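Local coordinates for haloacid dehalogenase-like hydrolase (Bacteroides thetaiotaomicron, PDB 2RBK), which probably hydrolyses phosphate esters as a magnesium-dependent phosphatase of the haloacid dehalogenase superfamily, at residues T43-A48 and G172-A177; I66-A71 and I105-H110. All coordinates share one frame; numbering follows the deposited sequence.

In the fold
From the N terminus the chain passes strands 4-7 and 38-42 of the eight-stranded mixed sheet, then enters 43-48, the first half of contact 1. The end of strand 64-67 and the turn after it form 66-71, which opens contact 2; 105-110 closes it, joining the main sheet to strand 104-107 of a separate three-stranded sheet. Contact 1 closes much later, joining the loop after core strand 38-42 to the loop between strands 170-172 and 180-182, so the shorter loop lies wholly within the longer one. Their centres are about 9 Å apart, and T43 N to I66 O and T43 O to N69 N, both 2.9 Å, are probable hydrogen bonds between their first segments.

Contact 1: T43-A48 and G172-A177; sequences TGRPKA and GRWYPA. With VN4 (oxido(dioxo)vanadium), chain C.
Two loop segments, the first turning 3-10 at 47-48, meet at G44 and W174, whose CA atoms are 7.4 Å apart, with no direct hydrogen bond between them. The indole approaches the backbone with its pyrrole side: W174 NE1 lies 4.2 Å from G44 CA, and a beta carbon built onto G44 would clash with W174 CD1, so glycine lets the ring come this near. Water 1, in the indole plane at its edge, donates to G44 O and weakly accepts from W174 NE1, which also has a weak bond to D180. One indole face looks at the vanadate, with water 2 3.0 Å above it and over its centre, while W174 CB touches O2 at 3.4 Å. T43 and G44 hold the same group: G44 N donates to O3 (2.9 Å, 162°) and T43 OG1 to O1 (2.8 Å). With OG1 anti to the backbone N (chi1 -177°), T43 also accepts from R45 N in an ST turn. R45 CG comes 4.4 Å from W174 CZ2, obliquely to the ring, and D10 (salt bridge, NE to OD2) and I49 O (from NH1) hold the guanidinium. Cutting W174 back to an alanine would probably strip water 2 and the vanadate of their covering face and open a gap beside G44. The vanadate sits in the HAD-fold active site, probably that of a phosphatase, as a trigonal-bipyramidal mimic of the phosphoryl-transfer intermediate.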
loop_
_atom_site.group_PDB
_atom_site.type_symbol
_atom_site.label_atom_id
_atom_site.label_comp_id
_atom_site.label_asym_id
_atom_site.label_seq_id
_atom_site.Cartn_x
_atom_site.Cartn_y
_atom_site.Cartn_z
ATOM N N THR A 43 3.120 0.651 0.307
ATOM C CA THR A 43 1.886 0.719 -0.453
ATOM C C THR A 43 1.282 -0.653 -0.675
ATOM O O THR A 43 1.954 -1.669 -0.769
ATOM C CB THR A 43 2.152 1.457 -1.785
ATOM O OG1 THR A 43 0.947 1.608 -2.533
ATOM C CG2 THR A 43 3.132 0.704 -2.681
ATOM N N GLY A 44 -0.067 -0.651 -0.821
ATOM C CA GLY A 44 -0.782 -1.753 -1.348
ATOM C C GLY A 44 -0.602 -1.946 -2.821
ATOM O O GLY A 44 -0.854 -3.021 -3.395
ATOM N N ARG A 45 -0.189 -0.914 -3.568
ATOM C CA ARG A 45 0.007 -1.080 -4.985
ATOM C C ARG A 45 1.164 -2.015 -5.271
ATOM O O ARG A 45 2.209 -1.937 -4.617
ATOM C CB ARG A 45 0.328 0.259 -5.641
ATOM C CG ARG A 45 -0.744 1.281 -5.675
ATOM C CD ARG A 45 -0.331 2.560 -6.364
ATOM N NE ARG A 45 -1.410 3.548 -6.400
ATOM C CZ ARG A 45 -1.922 4.091 -7.497
ATOM N NH1 ARG A 45 -1.494 3.768 -8.722
ATOM N NH2 ARG A 45 -2.894 4.979 -7.330
ATOM N N PRO A 46 1.043 -2.871 -6.296
ATOM C CA PRO A 46 2.220 -3.499 -6.896
ATOM C C PRO A 46 3.040 -2.478 -7.663
ATOM O O PRO A 46 2.485 -1.498 -8.191
ATOM C CB PRO A 46 1.674 -4.572 -7.798
ATOM C CG PRO A 46 0.311 -4.120 -8.089
ATOM C CD PRO A 46 -0.215 -3.317 -6.945
ATOM N N LYS A 47 4.328 -2.729 -7.822
ATOM C CA LYS A 47 5.191 -1.842 -8.580
ATOM C C LYS A 47 4.634 -1.557 -9.955
ATOM O O LYS A 47 4.780 -0.422 -10.480
ATOM C CB LYS A 47 6.591 -2.469 -8.676
ATOM C CG LYS A 47 7.655 -1.626 -9.351
ATOM C CD LYS A 47 8.919 -2.399 -9.577
ATOM C CE LYS A 47 10.030 -1.633 -10.306
ATOM N NZ LYS A 47 11.257 -2.492 -10.299
ATOM N N ALA A 48 4.016 -2.553 -10.598
ATOM C CA ALA A 48 3.487 -2.432 -11.916
ATOM C C ALA A 48 2.478 -1.271 -12.068
ATOM O O ALA A 48 2.355 -0.785 -13.196
ATOM C CB ALA A 48 2.763 -3.715 -12.433
ATOM N N GLY A 172 -6.618 -6.257 3.658
ATOM C CA GLY A 172 -6.611 -4.856 4.034
ATOM C C GLY A 172 -7.305 -3.972 3.031
ATOM O O GLY A 172 -7.333 -4.345 1.858
ATOM N N ARG A 173 -7.763 -2.819 3.402
ATOM C CA ARG A 173 -8.268 -1.833 2.388
ATOM C C ARG A 173 -7.596 -0.440 2.515
ATOM O O ARG A 173 -7.353 0.099 3.589
ATOM C CB ARG A 173 -9.747 -1.570 2.469
ATOM C CG ARG A 173 -10.688 -2.716 2.481
ATOM C CD ARG A 173 -12.201 -2.486 2.438
ATOM N NE ARG A 173 -12.813 -3.833 2.432
ATOM C CZ ARG A 173 -13.532 -4.300 1.484
ATOM N NH1 ARG A 173 -13.861 -3.520 0.456
ATOM N NH2 ARG A 173 -14.011 -5.547 1.500
ATOM N N TRP A 174 -7.304 0.176 1.330
ATOM C CA TRP A 174 -6.938 1.542 1.159
ATOM C C TRP A 174 -7.909 2.433 0.424
ATOM O O TRP A 174 -7.779 3.600 0.341
ATOM C CB TRP A 174 -5.553 1.670 0.511
ATOM C CG TRP A 174 -5.280 0.979 -0.783
ATOM C CD1 TRP A 174 -4.894 -0.346 -0.965
ATOM C CD2 TRP A 174 -5.336 1.545 -2.104
ATOM N NE1 TRP A 174 -4.717 -0.620 -2.256
ATOM C CE2 TRP A 174 -4.955 0.502 -2.999
ATOM C CE3 TRP A 174 -5.628 2.789 -2.624
ATOM C CZ2 TRP A 174 -4.871 0.646 -4.387
ATOM C CZ3 TRP A 174 -5.548 2.963 -3.992
ATOM C CH2 TRP A 174 -5.178 1.926 -4.823
ATOM N N TYR A 175 -8.945 1.768 -0.079
ATOM C CA TYR A 175 -10.003 2.437 -0.794
ATOM C C TYR A 175 -11.308 1.650 -0.569
ATOM O O TYR A 175 -11.147 0.397 -0.518
ATOM C CB TYR A 175 -9.690 2.573 -2.295
ATOM C CG TYR A 175 -10.584 3.499 -3.053
ATOM C CD1 TYR A 175 -10.346 4.877 -3.015
ATOM C CD2 TYR A 175 -11.664 3.039 -3.796
ATOM C CE1 TYR A 175 -11.158 5.758 -3.705
ATOM C CE2 TYR A 175 -12.472 3.900 -4.477
ATOM C CZ TYR A 175 -12.205 5.263 -4.432
ATOM O OH TYR A 175 -13.045 6.100 -5.116
ATOM N N PRO A 176 -12.472 2.215 -0.420
ATOM C CA PRO A 176 -13.617 1.341 -0.020
ATOM C C PRO A 176 -14.100 0.324 -1.041
ATOM O O PRO A 176 -14.811 -0.703 -0.823
ATOM C CB PRO A 176 -14.684 2.417 0.327
ATOM C CG PRO A 176 -13.935 3.685 0.464
ATOM C CD PRO A 176 -12.763 3.672 -0.505
ATOM N N ALA A 177 -13.841 0.462 -2.354
ATOM C CA ALA A 177 -14.553 -0.523 -3.171
ATOM C C ALA A 177 -13.948 -1.907 -3.352
ATOM O O ALA A 177 -14.479 -2.823 -4.029
ATOM C CB ALA A 177 -14.667 0.115 -4.561
HETATM V V VN4 C . -1.657 3.074 -0.293
HETATM O O1 VN4 C . -0.481 3.632 -1.329
HETATM O O2 VN4 C . -3.098 4.031 0.028
HETATM O O3 VN4 C . -1.948 1.301 0.091
HETATM O O HOH W 1 -3.630 -2.739 -4.671
HETATM O O HOH W 2 -2.394 2.335 -2.143
#

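Contact 2: I66-A71 and I105-H110; sequences ITMNGA and IFVEEH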
loop_
_atom_site.group_PDB
_atom_site.type_symbol
_atom_site.label_atom_id
_atom_site.label_comp_id
_atom_site.label_asym_id
_atom_site.label_seq_id
_atom_site.Cartn_x
_atom_site.Cartn_y
_atom_site.Cartn_z
ATOM N N ILE A 66 8.234 -0.977 -0.107
ATOM C CA ILE A 66 7.352 -1.991 0.397
ATOM C C ILE A 66 6.121 -1.928 -0.484
ATOM O O ILE A 66 5.425 -0.908 -0.488
ATOM C CB ILE A 66 6.996 -1.709 1.897
ATOM C CG1 ILE A 66 8.225 -1.818 2.782
ATOM C CG2 ILE A 66 5.825 -2.582 2.346
ATOM C CD1 ILE A 66 8.037 -1.008 4.057
ATOM N N THR A 67 5.879 -2.976 -1.271
ATOM C CA THR A 67 4.735 -3.012 -2.189
ATOM C C THR A 67 3.870 -4.195 -1.850
ATOM O O THR A 67 4.237 -5.080 -1.070
ATOM C CB THR A 67 5.213 -3.059 -3.668
ATOM O OG1 THR A 67 5.723 -4.363 -3.985
ATOM C CG2 THR A 67 6.213 -1.983 -3.973
ATOM N N MET A 68 2.666 -4.193 -2.440
ATOM C CA MET A 68 1.711 -5.270 -2.186
ATOM C C MET A 68 1.570 -5.529 -0.662
ATOM O O MET A 68 1.554 -6.675 -0.192
ATOM C CB MET A 68 2.057 -6.555 -2.945
ATOM C CG MET A 68 1.992 -6.336 -4.420
ATOM S SD MET A 68 1.955 -7.819 -5.397
ATOM C CE MET A 68 3.551 -7.775 -6.230
ATOM N N ASN A 69 1.454 -4.446 0.091
ATOM C CA ASN A 69 1.156 -4.555 1.529
ATOM C C ASN A 69 2.197 -5.347 2.283
ATOM O O ASN A 69 1.900 -5.967 3.289
ATOM C CB ASN A 69 -0.241 -5.158 1.787
ATOM C CG ASN A 69 -1.326 -4.226 1.357
ATOM O OD1 ASN A 69 -1.563 -3.226 2.028
ATOM N ND2 ASN A 69 -1.934 -4.475 0.202
ATOM N N GLY A 70 3.467 -5.298 1.837
ATOM C CA GLY A 70 4.538 -6.049 2.476
ATOM C C GLY A 70 4.896 -7.338 1.841
ATOM O O GLY A 70 5.943 -7.930 2.200
ATOM N N ALA A 71 4.103 -7.817 0.883
ATOM C CA ALA A 71 4.366 -9.093 0.219
ATOM C C ALA A 71 5.462 -9.016 -0.837
ATOM O O ALA A 71 5.905 -10.046 -1.368
ATOM C CB ALA A 71 3.103 -9.664 -0.407
ATOM N N ILE A 105 -8.376 -8.639 -9.362
ATOM C CA ILE A 105 -7.015 -8.477 -9.883
ATOM C C ILE A 105 -6.130 -9.514 -9.236
ATOM O O ILE A 105 -6.213 -9.812 -8.023
ATOM C CB ILE A 105 -6.500 -7.059 -9.629
ATOM C CG1 ILE A 105 -7.342 -6.014 -10.358
ATOM C CG2 ILE A 105 -5.039 -6.900 -9.895
ATOM C CD1 ILE A 105 -7.114 -4.606 -9.875
ATOM N N PHE A 106 -5.264 -10.128 -10.057
ATOM C CA PHE A 106 -4.286 -11.125 -9.607
ATOM C C PHE A 106 -2.914 -10.645 -9.968
ATOM O O PHE A 106 -2.639 -10.426 -11.168
ATOM C CB PHE A 106 -4.570 -12.508 -10.215
ATOM C CG PHE A 106 -5.880 -13.116 -9.776
ATOM C CD1 PHE A 106 -7.070 -12.776 -10.408
ATOM C CD2 PHE A 106 -5.939 -14.009 -8.722
ATOM C CE1 PHE A 106 -8.245 -13.305 -9.986
ATOM C CE2 PHE A 106 -7.122 -14.565 -8.338
ATOM C CZ PHE A 106 -8.307 -14.195 -8.962
ATOM N N VAL A 107 -2.039 -10.466 -9.001
ATOM C CA VAL A 107 -0.736 -9.900 -9.211
ATOM C C VAL A 107 0.334 -10.976 -8.990
ATOM O O VAL A 107 0.391 -11.579 -7.908
ATOM C CB VAL A 107 -0.442 -8.694 -8.271
ATOM C CG1 VAL A 107 0.804 -8.016 -8.793
ATOM C CG2 VAL A 107 -1.608 -7.769 -8.153
ATOM N N GLU A 108 1.159 -11.187 -9.990
ATOM C CA GLU A 108 2.326 -12.051 -9.951
ATOM C C GLU A 108 3.550 -11.158 -9.818
ATOM O O GLU A 108 3.474 -9.942 -9.882
ATOM C CB GLU A 108 2.411 -12.872 -11.218
ATOM C CG GLU A 108 1.206 -13.781 -11.447
ATOM C CD GLU A 108 1.210 -14.281 -12.868
ATOM O OE1 GLU A 108 1.864 -15.249 -13.244
ATOM O OE2 GLU A 108 0.548 -13.620 -13.692
ATOM N N GLU A 109 4.733 -11.775 -9.637
ATOM C CA GLU A 109 5.936 -10.971 -9.489
ATOM C C GLU A 109 6.164 -10.025 -10.673
ATOM O O GLU A 109 6.534 -8.882 -10.453
ATOM C CB GLU A 109 7.130 -11.914 -9.313
ATOM C CG GLU A 109 8.380 -11.132 -9.009
ATOM C CD GLU A 109 9.641 -11.862 -8.658
ATOM O OE1 GLU A 109 9.731 -13.068 -8.938
ATOM O OE2 GLU A 109 10.577 -11.218 -8.068
ATOM N N HIS A 110 5.956 -10.574 -11.872
ATOM C CA HIS A 110 6.231 -9.822 -13.095
ATOM C C HIS A 110 5.077 -9.786 -14.074
ATOM O O HIS A 110 5.267 -9.495 -15.276
ATOM C CB HIS A 110 7.466 -10.396 -13.823
ATOM C CG HIS A 110 8.699 -10.406 -13.031
ATOM N ND1 HIS A 110 9.281 -9.243 -12.545
ATOM C CD2 HIS A 110 9.460 -11.466 -12.657
ATOM C CE1 HIS A 110 10.395 -9.597 -11.874
ATOM N NE2 HIS A 110 10.516 -10.922 -11.924
#
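M68 and V107 meet where the end of strand 64-67, in the Rossmann-like HAD core, faces strand 104-107 of a three-stranded antiparallel sheet, consistent with the cap domain of this family. Their CA atoms are 8.8 Å apart, too far for backbone pairing, and the link is made by side chains that both leave the backbone toward the opposite segment and then meet at an angle. M68 sets CG anti to its carbonyl carbon (chi1 -63°), runs nearly straight through chi2 and bends at chi3 (-112°), which turns the methyl CE off the line of the chain. The thioether is thereby laid against one branch of the valine: M68 SD lies 3.6 Å from V107 CG1, and M68 CE lies 3.8 Å from the same methyl. Beyond the valine, M68 CE passes 4.2 Å from E108 O, a loose approach.

The methionine stands on a left-handed turn. M68 and N69 both have positive phi, and the bonds G70 N to T67 O and A71 N to M68 O, each 3.0 Å, close two overlapping turns, the second of type I'. A backbone bond from M68 to R45 fastens the turn to the neighbouring loop. N69, next along, bonds through its side chain to Q149, D180 and N214, the last itself hydrogen-bonded to the vanadate, so this turn is second shell to the site. I148 touches M68, while P46 and I112 lie against V107, and these five form a small apolar cluster; Q149 also touches M68.

The valine torsion decides which branch does the work. CG1 stands anti to the backbone N (chi1 -168°) and takes the sulfur, whereas V107 CG2 stays 4.5 Å from M68 SD.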